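Local atomic coordinates of uncharacterized protein (PDB entry 4QEY), a protein that is of unknown function but may be a calcium-binding lipoprotein with a PLAT/C2-like beta-sandwich fold. Residues D24-T37 / E72-S86. Residues are numbered along the deposited sequence; the frame is centred on the assembly and turned at random. Where two conformers were deposited one is given.
Sequences DDFDLNIAFGAANT and EGSMMTCAGSVISTS. With EDO (1,2-ethanediol), chain M.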
ATOM      1  N   ASP A  24      15.660   3.732  -6.410  1.00 43.45           N
ATOM      2  CA  ASP A  24      16.882   3.178  -5.822  1.00 44.32           C
ATOM      3  C   ASP A  24      17.395   4.014  -4.628  1.00 48.64           C
ATOM      4  O   ASP A  24      18.190   3.507  -3.822  1.00 49.69           O
ATOM      5  CB  ASP A  24      17.980   3.088  -6.895  1.00 48.12           C
ATOM      6  CG  ASP A  24      17.686   2.097  -8.014  1.00 64.73           C
ATOM      7  OD1 ASP A  24      16.772   1.249  -7.842  1.00 65.83           O
ATOM      8  OD2 ASP A  24      18.403   2.133  -9.044  1.00 74.32           O
ATOM      9  N   ASP A  25      16.926   5.274  -4.506  1.00 42.92           N
ATOM     10  CA  ASP A  25      17.371   6.203  -3.464  1.00 42.01           C
ATOM     11  C   ASP A  25      16.411   6.267  -2.254  1.00 41.52           C
ATOM     12  O   ASP A  25      16.577   7.109  -1.378  1.00 41.46           O
ATOM     13  CB  ASP A  25      17.512   7.603  -4.078  1.00 45.21           C
ATOM     14  CG  ASP A  25      18.590   7.668  -5.131  1.00 51.76           C
ATOM     15  OD1 ASP A  25      19.719   7.227  -4.848  1.00 52.59           O
ATOM     16  OD2 ASP A  25      18.305   8.161  -6.232  1.00 60.80           O
ATOM     17  N   PHE A  26      15.466   5.345  -2.177  1.00 36.03           N
ATOM     18  CA  PHE A  26      14.497   5.243  -1.097  1.00 33.18           C
ATOM     19  C   PHE A  26      14.318   3.799  -0.700  1.00 38.41           C
ATOM     20  O   PHE A  26      14.722   2.908  -1.446  1.00 38.85           O
ATOM     21  CB  PHE A  26      13.136   5.845  -1.537  1.00 32.88           C
ATOM     22  CG  PHE A  26      13.144   7.320  -1.874  1.00 33.35           C
ATOM     23  CD1 PHE A  26      13.445   7.755  -3.163  1.00 34.92           C
ATOM     24  CD2 PHE A  26      12.834   8.274  -0.908  1.00 34.01           C
ATOM     25  CE1 PHE A  26      13.451   9.113  -3.474  1.00 35.67           C
ATOM     26  CE2 PHE A  26      12.863   9.641  -1.215  1.00 35.92           C
ATOM     27  CZ  PHE A  26      13.162  10.047  -2.495  1.00 35.31           C
ATOM     28  N   ASP A  27      13.734   3.580   0.486  1.00 35.48           N
ATOM     29  CA  ASP A  27      13.241   2.313   1.028  1.00 34.83           C
ATOM     30  C   ASP A  27      11.738   2.461   1.241  1.00 37.04           C
ATOM     31  O   ASP A  27      11.331   3.353   1.967  1.00 39.85           O
ATOM     32  CB  ASP A  27      13.957   1.875   2.314  1.00 36.95           C
ATOM     33  CG  ASP A  27      15.382   1.393   2.181  1.00 48.97           C
ATOM     34  OD1 ASP A  27      15.780   0.999   1.062  1.00 51.23           O
ATOM     35  OD2 ASP A  27      16.077   1.341   3.207  1.00 55.14           O
ATOM     36  N   LEU A  28      10.923   1.667   0.550  1.00 31.65           N
ATOM     37  CA  LEU A  28       9.468   1.634   0.688  1.00 30.89           C
ATOM     38  C   LEU A  28       9.101   0.373   1.448  1.00 37.48           C
ATOM     39  O   LEU A  28       9.431  -0.740   1.001  1.00 36.09           O
ATOM     40  CB  LEU A  28       8.740   1.705  -0.682  1.00 30.69           C
ATOM     41  CG  LEU A  28       7.222   1.551  -0.671  1.00 35.39           C
ATOM     42  CD1 LEU A  28       6.542   2.710   0.090  1.00 36.76           C
ATOM     43  CD2 LEU A  28       6.688   1.465  -2.063  1.00 39.59           C
ATOM     44  N   ASN A  29       8.472   0.553   2.624  1.00 34.99           N
ATOM     45  CA  ASN A  29       8.029  -0.532   3.496  1.00 35.42           C
ATOM     46  C   ASN A  29       6.541  -0.429   3.621  1.00 40.08           C
ATOM     47  O   ASN A  29       6.037   0.647   3.948  1.00 40.25           O
ATOM     48  CB  ASN A  29       8.732  -0.466   4.859  1.00 38.10           C
ATOM     49  CG  ASN A  29      10.226  -0.342   4.733  1.00 67.95           C
ATOM     50  OD1 ASN A  29      10.916  -1.278   4.317  1.00 60.15           O
ATOM     51  ND2 ASN A  29      10.741   0.861   5.009  1.00 64.62           N
ATOM     52  N   ILE A  30       5.816  -1.495   3.264  1.00 36.53           N
ATOM     53  CA  ILE A  30       4.358  -1.444   3.304  1.00 35.86           C
ATOM     54  C   ILE A  30       3.828  -2.681   4.063  1.00 40.50           C
ATOM     55  O   ILE A  30       4.435  -3.749   4.060  1.00 39.95           O
ATOM     56  CB  ILE A  30       3.701  -1.286   1.909  1.00 38.58           C
ATOM     57  CG1 ILE A  30       4.136  -2.379   0.929  1.00 40.73           C
ATOM     58  CG2 ILE A  30       3.990   0.102   1.316  1.00 39.08           C
ATOM     59  CD1 ILE A  30       3.573  -2.251  -0.555  1.00 47.33           C
ATOM     60  N   ALA A  31       2.733  -2.468   4.798  1.00 37.04           N
ATOM     61  CA  ALA A  31       2.048  -3.487   5.569  1.00 36.75           C
ATOM     62  C   ALA A  31       0.564  -3.432   5.271  1.00 40.09           C
ATOM     63  O   ALA A  31      -0.020  -2.352   5.253  1.00 39.68           O
ATOM     64  CB  ALA A  31       2.316  -3.303   7.059  1.00 37.19           C
ATOM     65  N   PHE A  32      -0.028  -4.593   4.986  1.00 37.60           N
ATOM     66  CA  PHE A  32      -1.453  -4.758   4.693  1.00 37.89           C
ATOM     67  C   PHE A  32      -2.109  -5.645   5.724  1.00 45.82           C
ATOM     68  O   PHE A  32      -1.538  -6.664   6.156  1.00 46.32           O
ATOM     69  CB  PHE A  32      -1.688  -5.348   3.303  1.00 39.03           C
ATOM     70  CG  PHE A  32      -1.111  -4.613   2.122  1.00 38.89           C
ATOM     71  CD1 PHE A  32       0.192  -4.858   1.702  1.00 39.62           C
ATOM     72  CD2 PHE A  32      -1.908  -3.772   1.350  1.00 40.51           C
ATOM     73  CE1 PHE A  32       0.707  -4.235   0.563  1.00 40.20           C
ATOM     74  CE2 PHE A  32      -1.403  -3.165   0.195  1.00 42.49           C
ATOM     75  CZ  PHE A  32      -0.096  -3.402  -0.194  1.00 40.04           C
ATOM     76  N   GLY A  33      -3.303  -5.236   6.113  1.00 44.04           N
ATOM     77  CA  GLY A  33      -4.148  -5.938   7.065  1.00 46.22           C
ATOM     78  C   GLY A  33      -5.583  -5.822   6.616  1.00 53.26           C
ATOM     79  O   GLY A  33      -5.967  -4.794   6.052  1.00 52.50           O
ATOM     80  N   ALA A  34      -6.376  -6.877   6.832  1.00 52.73           N
ATOM     81  CA  ALA A  34      -7.764  -6.862   6.421  1.00 55.00           C
ATOM     82  C   ALA A  34      -8.660  -7.656   7.375  1.00 60.86           C
ATOM     83  O   ALA A  34      -8.188  -8.451   8.204  1.00 60.60           O
ATOM     84  CB  ALA A  34      -7.891  -7.419   5.017  1.00 56.02           C
ATOM     85  N   ALA A  35      -9.968  -7.422   7.236  1.00 58.61           N
ATOM     86  CA  ALA A  35     -11.014  -8.076   8.008  1.00 61.17           C
ATOM     87  C   ALA A  35     -12.117  -8.600   7.100  1.00 68.08           C
ATOM     88  O   ALA A  35     -12.454  -7.954   6.104  1.00 66.18           O
ATOM     89  CB  ALA A  35     -11.597  -7.097   9.016  1.00 62.95           C
ATOM     90  N   ASN A  36     -12.667  -9.782   7.441  1.00 69.10           N
ATOM     91  CA  ASN A  36     -13.805 -10.393   6.748  1.00 72.23           C
ATOM     92  C   ASN A  36     -15.008 -10.335   7.660  1.00 81.04           C
ATOM     93  O   ASN A  36     -14.874  -9.998   8.842  1.00 80.93           O
ATOM     94  CB  ASN A  36     -13.524 -11.849   6.283  1.00 73.71           C
ATOM     95  CG  ASN A  36     -12.847 -12.007   4.931  1.00100.75           C
ATOM     96  OD1 ASN A  36     -12.675 -11.069   4.164  1.00 95.64           O
ATOM     97  ND2 ASN A  36     -12.470 -13.215   4.574  1.00 94.79           N
ATOM     98  N   THR A  37     -16.182 -10.667   7.121  1.00 81.70           N
ATOM     99  CA  THR A  37     -17.416 -10.715   7.901  1.00 85.54           C
ATOM    100  C   THR A  37     -17.334 -11.900   8.911  1.00 90.54           C
ATOM    101  O   THR A  37     -17.981 -11.859   9.957  1.00 92.72           O
ATOM    102  CB  THR A  37     -18.643 -10.814   6.979  1.00 98.79           C
ATOM    103  OG1 THR A  37     -18.589 -12.014   6.200  1.00 98.95           O
ATOM    104  CG2 THR A  37     -18.782  -9.598   6.068  1.00 96.67           C
ATOM    105  N   GLU A  72     -15.924 -11.892   0.865  1.00 70.01           N
ATOM    106  CA  GLU A  72     -16.563 -11.547   2.137  1.00 71.18           C
ATOM    107  C   GLU A  72     -15.731 -10.545   2.965  1.00 74.06           C
ATOM    108  O   GLU A  72     -15.986 -10.381   4.163  1.00 75.11           O
ATOM    109  CB  GLU A  72     -16.834 -12.815   2.967  1.00 74.02           C
ATOM    110  CG  GLU A  72     -18.215 -13.419   2.725  1.00 90.83           C
ATOM    111  CD  GLU A  72     -18.578 -13.909   1.335  1.00115.72           C
ATOM    112  OE1 GLU A  72     -17.689 -14.421   0.617  1.00121.44           O
ATOM    113  OE2 GLU A  72     -19.781 -13.848   0.991  1.00106.77           O
ATOM    114  N   GLY A  73     -14.817  -9.836   2.300  1.00 68.24           N
ATOM    115  CA  GLY A  73     -13.992  -8.798   2.907  1.00 65.14           C
ATOM    116  C   GLY A  73     -14.828  -7.621   3.359  1.00 69.57           C
ATOM    117  O   GLY A  73     -15.765  -7.232   2.661  1.00 70.17           O
ATOM    118  N   SER A  74     -14.517  -7.063   4.539  1.00 66.43           N
ATOM    119  CA  SER A  74     -15.258  -5.937   5.110  1.00 68.37           C
ATOM    120  C   SER A  74     -14.382  -4.677   5.231  1.00 71.68           C
ATOM    121  O   SER A  74     -14.918  -3.568   5.320  1.00 71.49           O
ATOM    122  CB  SER A  74     -15.821  -6.309   6.481  1.00 73.42           C
ATOM    123  OG  SER A  74     -14.809  -6.632   7.423  1.00 77.10           O
HETATM  124  N   MSE A  75     -13.046  -4.841   5.203  1.00 67.58           N
HETATM  125  CA  MSE A  75     -12.103  -3.732   5.341  1.00 66.27           C
HETATM  126  C   MSE A  75     -10.674  -4.134   5.023  1.00 61.24           C
HETATM  127  O   MSE A  75     -10.278  -5.256   5.334  1.00 61.20           O
HETATM  128  CB  MSE A  75     -12.150  -3.233   6.795  1.00 71.07           C
HETATM  129  CG  MSE A  75     -11.462  -1.918   7.001  1.00 79.99           C
HETATM  130 SE   MSE A  75     -10.568  -1.875   8.688  0.75 91.04          SE
HETATM  131  CE  MSE A  75      -9.048  -3.187   8.304  1.00 84.25           C
HETATM  132  N   MSE A  76      -9.882  -3.201   4.472  1.00 50.71           N
HETATM  133  CA  MSE A  76      -8.446  -3.388   4.259  1.00 44.86           C
HETATM  134  C   MSE A  76      -7.707  -2.082   4.569  1.00 48.97           C
HETATM  135  O   MSE A  76      -8.185  -1.005   4.203  1.00 50.93           O
HETATM  136  CB  MSE A  76      -8.083  -3.887   2.854  1.00 44.75           C
HETATM  137  CG  MSE A  76      -6.565  -4.102   2.710  1.00 47.63           C
HETATM  138 SE   MSE A  76      -5.933  -4.888   1.085  0.75 52.14          SE
HETATM  139  CE  MSE A  76      -6.599  -6.624   1.396  1.00 50.99           C
ATOM    140  N   THR A  77      -6.551  -2.190   5.244  1.00 42.79           N
ATOM    141  CA  THR A  77      -5.697  -1.056   5.590  1.00 41.79           C
ATOM    142  C   THR A  77      -4.294  -1.288   5.046  1.00 44.30           C
ATOM    143  O   THR A  77      -3.776  -2.404   5.078  1.00 42.72           O
ATOM    144  CB  THR A  77      -5.671  -0.824   7.112  1.00 49.64           C
ATOM    145  OG1 THR A  77      -7.002  -0.572   7.539  1.00 58.40           O
ATOM    146  CG2 THR A  77      -4.809   0.363   7.520  1.00 44.21           C
ATOM    147  N   CYS A  78      -3.691  -0.220   4.543  1.00 41.57           N
ATOM    148  CA  CYS A  78      -2.321  -0.221   4.068  1.00 40.26           C
ATOM    149  C   CYS A  78      -1.569   0.874   4.782  1.00 43.41           C
ATOM    150  O   CYS A  78      -1.945   2.044   4.707  1.00 43.99           O
ATOM    151  CB  CYS A  78      -2.239  -0.066   2.552  1.00 40.21           C
ATOM    152  SG  CYS A  78      -0.545  -0.018   1.912  1.00 42.46           S
ATOM    153  N   ALA A  79      -0.531   0.483   5.501  1.00 38.89           N
ATOM    154  CA  ALA A  79       0.364   1.402   6.210  1.00 38.05           C
ATOM    155  C   ALA A  79       1.724   1.312   5.606  1.00 40.56           C
ATOM    156  O   ALA A  79       2.216   0.206   5.381  1.00 41.31           O
ATOM    157  CB  ALA A  79       0.410   1.066   7.689  1.00 39.29           C
ATOM    158  N   GLY A  80       2.313   2.453   5.300  1.00 35.10           N
ATOM    159  CA  GLY A  80       3.632   2.477   4.689  1.00 33.23           C
ATOM    160  C   GLY A  80       4.602   3.492   5.264  1.00 35.32           C
ATOM    161  O   GLY A  80       4.211   4.447   5.943  1.00 33.48           O
ATOM    162  N   SER A  81       5.887   3.277   4.983  1.00 32.16           N
ATOM    163  CA  SER A  81       6.951   4.191   5.348  1.00 31.92           C
ATOM    164  C   SER A  81       7.888   4.334   4.165  1.00 33.66           C
ATOM    165  O   SER A  81       8.104   3.399   3.397  1.00 32.34           O
ATOM    166  CB  SER A  81       7.698   3.761   6.618  1.00 37.00           C
ATOM    167  OG  SER A  81       8.491   2.594   6.468  1.00 45.32           O
ATOM    168  N   VAL A  82       8.374   5.551   3.988  1.00 32.30           N
ATOM    169  CA  VAL A  82       9.335   5.961   2.959  1.00 32.54           C
ATOM    170  C   VAL A  82      10.548   6.556   3.689  1.00 37.40           C
ATOM    171  O   VAL A  82      10.390   7.493   4.470  1.00 36.18           O
ATOM    172  CB  VAL A  82       8.702   6.943   1.936  1.00 35.85           C
ATOM    173  CG1 VAL A  82       9.745   7.460   0.951  1.00 36.95           C
ATOM    174  CG2 VAL A  82       7.537   6.301   1.195  1.00 34.70           C
ATOM    175  N   ILE A  83      11.722   5.947   3.506  1.00 35.48           N
ATOM    176  CA  ILE A  83      12.992   6.381   4.098  1.00 36.10           C
ATOM    177  C   ILE A  83      13.976   6.530   2.955  1.00 40.26           C
ATOM    178  O   ILE A  83      14.045   5.635   2.121  1.00 39.77           O
ATOM    179  CB  ILE A  83      13.525   5.424   5.232  1.00 39.66           C
ATOM    180  CG1 ILE A  83      12.498   5.167   6.366  1.00 40.28           C
ATOM    181  CG2 ILE A  83      14.830   5.935   5.845  1.00 40.66           C
ATOM    182  CD1 ILE A  83      11.597   4.018   6.145  1.00 55.76           C
ATOM    183  N   SER A  84      14.649   7.681   2.875  0.67 38.02           N
ATOM    184  CA  SER A  84      15.662   8.021   1.880  0.67 39.03           C
ATOM    185  C   SER A  84      17.008   7.461   2.282  0.67 45.04           C
ATOM    186  O   SER A  84      17.402   7.569   3.459  0.67 43.29           O
ATOM    187  CB  SER A  84      15.760   9.531   1.715  0.67 44.24           C
ATOM    188  OG  SER A  84      16.236  10.123   2.916  0.67 55.40           O
ATOM    189  N   THR A  85      17.736   6.907   1.283  0.67 44.23           N
ATOM    190  CA  THR A  85      19.047   6.265   1.463  0.67 45.37           C
ATOM    191  C   THR A  85      20.159   7.033   0.675  0.67 53.41           C
ATOM    192  O   THR A  85      21.205   6.459   0.367  0.67 54.86           O
ATOM    193  CB  THR A  85      18.944   4.800   1.017  0.67 38.98           C
ATOM    194  OG1 THR A  85      18.515   4.756  -0.337  0.67 40.39           O
ATOM    195  CG2 THR A  85      17.979   4.002   1.857  0.67 30.85           C
ATOM    196  N   SER A  86      19.946   8.341   0.418  0.67 50.93           N
ATOM    197  CA  SER A  86      20.862   9.197  -0.331  0.67 52.14           C
ATOM    198  C   SER A  86      21.125  10.536   0.364  0.67 56.49           C
ATOM    199  O   SER A  86      20.195  11.171   0.863  0.67 56.02           O
ATOM    200  CB  SER A  86      20.283   9.466  -1.718  0.67 55.81           C
ATOM    201  OG  SER A  86      21.051  10.389  -2.478  0.67 66.52           O
TER
HETATM  202  C1  EDO M 203      15.570  -0.085  -3.451  1.00 62.29           C
HETATM  203  O1  EDO M 203      15.976   1.215  -3.028  1.00 58.65           O
HETATM  204  C2  EDO M 203      15.764  -1.150  -2.321  1.00 63.08           C
HETATM  205  O2  EDO M 203      14.982  -0.808  -1.180  1.00 60.18           O
HETATM  206  O   HOH W   1      20.568   5.298  -2.054  1.00 56.68           O
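Phe32 and Cys78 face each other in a non-hydrogen-bonded pair of the antiparallel strands 26-36 and 73-84, the two central strands of one sheet in a sandwich consistent with a PLAT/C2-like fold. Cys78 SG lies over the ring face, 4.1 Å from the Phe32 centroid and 27° off the ring normal; chi1 of 179° turns the sulfur away from its own backbone N and onto the ring. The selenium of Met76, a selenomethionine, approaches the same ring obliquely, 4.2 Å from Phe32 CD2. Further along this buried face Val82 is shared, its CG1 meeting Phe26 CD2 at 3.7 Å and its CG2 meeting Leu28 CD1 at 3.9 Å. On the other, partly exposed face, Asn29 ND2 donates to Ser81 OG (3.2 Å), which lies in the amide plane to within 11°, while Asn29 OD1 accepts from Lys59 N. Without the amide, as with an alanine here, Ser81 OG and Lys59 N would probably each lose this partner. Ile65 and Cys67 of strand 64-68, in the other sheet, also touch Phe32. Paired backbone bonds continue to a classic beta bulge, two residues (Ser74 and Met75) opposite the single Ala35: Ala35 O accepts from Ser74 N at 2.7 Å and Met75 N at 3.3 Å.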